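Local coordinates for protein methyltransferase FkbM (Methylobacillus flagellatus KT, PDB 2PY6) that probably transfers methyl groups, as an FkbM-type methyltransferase, to a substrate that is not known, at residues 37-40 / 41-44. Numbering follows the deposited sequence.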
ATOM      1  N   GLY A  37      -2.324  17.185  36.917  1.00 30.28           N
ATOM      2  CA  GLY A  37      -2.154  16.343  35.730  1.00 30.14           C
ATOM      3  C   GLY A  37      -1.365  16.996  34.594  1.00 33.49           C
ATOM      4  O   GLY A  37      -1.087  16.332  33.566  1.00 34.50           O
ATOM      5  N   ILE A  38      -1.020  18.281  34.743  1.00 31.44           N
ATOM      6  CA  ILE A  38      -0.238  18.972  33.741  1.00 31.40           C
ATOM      7  C   ILE A  38       1.259  18.899  34.145  1.00 31.64           C
ATOM      8  O   ILE A  38       1.602  19.160  35.281  1.00 30.80           O
ATOM      9  CB  ILE A  38      -0.711  20.434  33.561  1.00 32.99           C
ATOM     10  CG1 ILE A  38      -2.218  20.463  33.253  1.00 31.81           C
ATOM     11  CG2 ILE A  38       0.100  21.146  32.477  1.00 29.09           C
ATOM     12  CD1 ILE A  38      -2.647  19.589  32.051  1.00 34.89           C
ATOM     13  N   PRO A  39       2.146  18.492  33.215  1.00 31.43           N
ATOM     14  CA  PRO A  39       3.580  18.431  33.565  1.00 32.29           C
ATOM     15  C   PRO A  39       4.128  19.756  34.077  1.00 28.48           C
ATOM     16  O   PRO A  39       3.843  20.796  33.502  1.00 28.35           O
ATOM     17  CB  PRO A  39       4.250  18.033  32.251  1.00 30.93           C
ATOM     18  CG  PRO A  39       3.173  17.380  31.465  1.00 32.00           C
ATOM     19  CD  PRO A  39       1.905  18.070  31.830  1.00 31.66           C
ATOM     20  N   ALA A  40       4.883  19.692  35.173  1.00 30.88           N
ATOM     21  CA  ALA A  40       5.434  20.869  35.854  1.00 30.75           C
ATOM     22  C   ALA A  40       6.157  21.851  34.932  1.00 29.42           C
ATOM     23  O   ALA A  40       6.011  23.052  35.079  1.00 29.69           O
ATOM     24  CB  ALA A  40       6.405  20.416  36.965  1.00 33.25           C
ATOM     25  N   ASN A  41       6.946  21.333  33.994  1.00 30.16           N
ATOM     26  CA  ASN A  41       7.715  22.189  33.102  1.00 27.87           C
ATOM     27  C   ASN A  41       6.818  22.974  32.152  1.00 28.07           C
ATOM     28  O   ASN A  41       7.146  24.120  31.786  1.00 27.38           O
ATOM     29  CB  ASN A  41       8.819  21.405  32.366  1.00 29.08           C
ATOM     30  CG  ASN A  41       8.296  20.240  31.527  1.00 26.57           C
ATOM     31  OD1 ASN A  41       7.119  19.847  31.599  1.00 32.69           O
ATOM     32  ND2 ASN A  41       9.199  19.661  30.727  1.00 18.91           N
ATOM     33  N   VAL A  42       5.675  22.383  31.788  1.00 25.52           N
ATOM     34  CA  VAL A  42       4.699  23.089  30.961  1.00 25.19           C
ATOM     35  C   VAL A  42       3.967  24.122  31.804  1.00 23.21           C
ATOM     36  O   VAL A  42       3.727  25.240  31.335  1.00 21.03           O
ATOM     37  CB  VAL A  42       3.682  22.144  30.347  1.00 26.77           C
ATOM     38  CG1 VAL A  42       2.610  22.938  29.588  1.00 29.58           C
ATOM     39  CG2 VAL A  42       4.374  21.126  29.436  1.00 30.18           C
ATOM     40  N   ARG A  43       3.575  23.747  33.028  1.00 22.87           N
ATOM     41  CA  ARG A  43       2.889  24.702  33.903  1.00 25.83           C
ATOM     42  C   ARG A  43       3.714  25.954  34.108  1.00 28.44           C
ATOM     43  O   ARG A  43       3.167  27.058  34.115  1.00 30.64           O
ATOM     44  CB  ARG A  43       2.603  24.101  35.273  1.00 23.34           C
ATOM     45  CG  ARG A  43       1.616  22.990  35.240  1.00 24.51           C
ATOM     46  CD  ARG A  43       1.406  22.353  36.549  1.00 21.70           C
ATOM     47  NE  ARG A  43       0.806  23.273  37.491  1.00 26.50           N
ATOM     48  CZ  ARG A  43       0.166  22.898  38.596  1.00 27.45           C
ATOM     49  NH1 ARG A  43      -0.010  21.631  38.876  1.00 24.91           N
ATOM     50  NH2 ARG A  43      -0.327  23.815  39.414  1.00 27.65           N
ATOM     51  N   GLU A  44       5.022  25.783  34.304  1.00 31.57           N
ATOM     52  CA  GLU A  44       5.885  26.944  34.532  1.00 34.30           C
ATOM     53  C   GLU A  44       6.013  27.823  33.286  1.00 29.93           C
ATOM     54  O   GLU A  44       6.112  29.029  33.411  1.00 28.25           O
ATOM     55  CB  GLU A  44       7.236  26.582  35.159  1.00 33.57           C
ATOM     56  CG  GLU A  44       8.354  26.109  34.260  1.00 44.65           C
ATOM     57  CD  GLU A  44       9.685  26.016  35.022  1.00 45.56           C
ATOM     58  OE1 GLU A  44       9.673  25.528  36.186  1.00 61.34           O
ATOM     59  OE2 GLU A  44      10.727  26.447  34.466  1.00 61.17           O
TER
HETATM   60  O   HOH W   1       0.941  19.323  37.829  1.00 31.07           O
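R43 reaches back from the first turn of helix 40-49 across I38, touching the carbonyl oxygens of I38 and P39. R43 CB lies 3.6 Å from A40 O. CG stands beside the backbone N, anti to the carbonyl carbon (chi1 -67°), and this turns the chain back toward I38. R43 CG sits 3.6 Å from P39 O and packs on the CG2 methyl of I38. R43 CD comes next, 3.4 Å from I38 O. The chain then bends at chi3 and carries the guanidinium onward. A water in the guanidinium plane, at its edge, accepts from R43 NH1 at 2.7 Å and donates to I38 O. NH1 also forms a salt bridge with D33. With an alanine here, D33 would probably lose this charged partner and I38 O its water link to the side chain.

P39 is the N-cap. P39 O receives R43 N at 3.0 Å in a nearly straight bond lying in the carbonyl plane. V42 N adds a weak bond to the same O. A40 O continues the helical pattern, taking E44 N at 3.0 Å. On another side of the turn, N41 OD1 lies 3.5 Å from P39 CB.

The contact joins the loop after helix 19-32 to the start of helix 40-49. I38, P39 and V42 rest on L141 of strand 140-142, and I38 also packs against helix 143-149. G37 O binds Q145 of that helix.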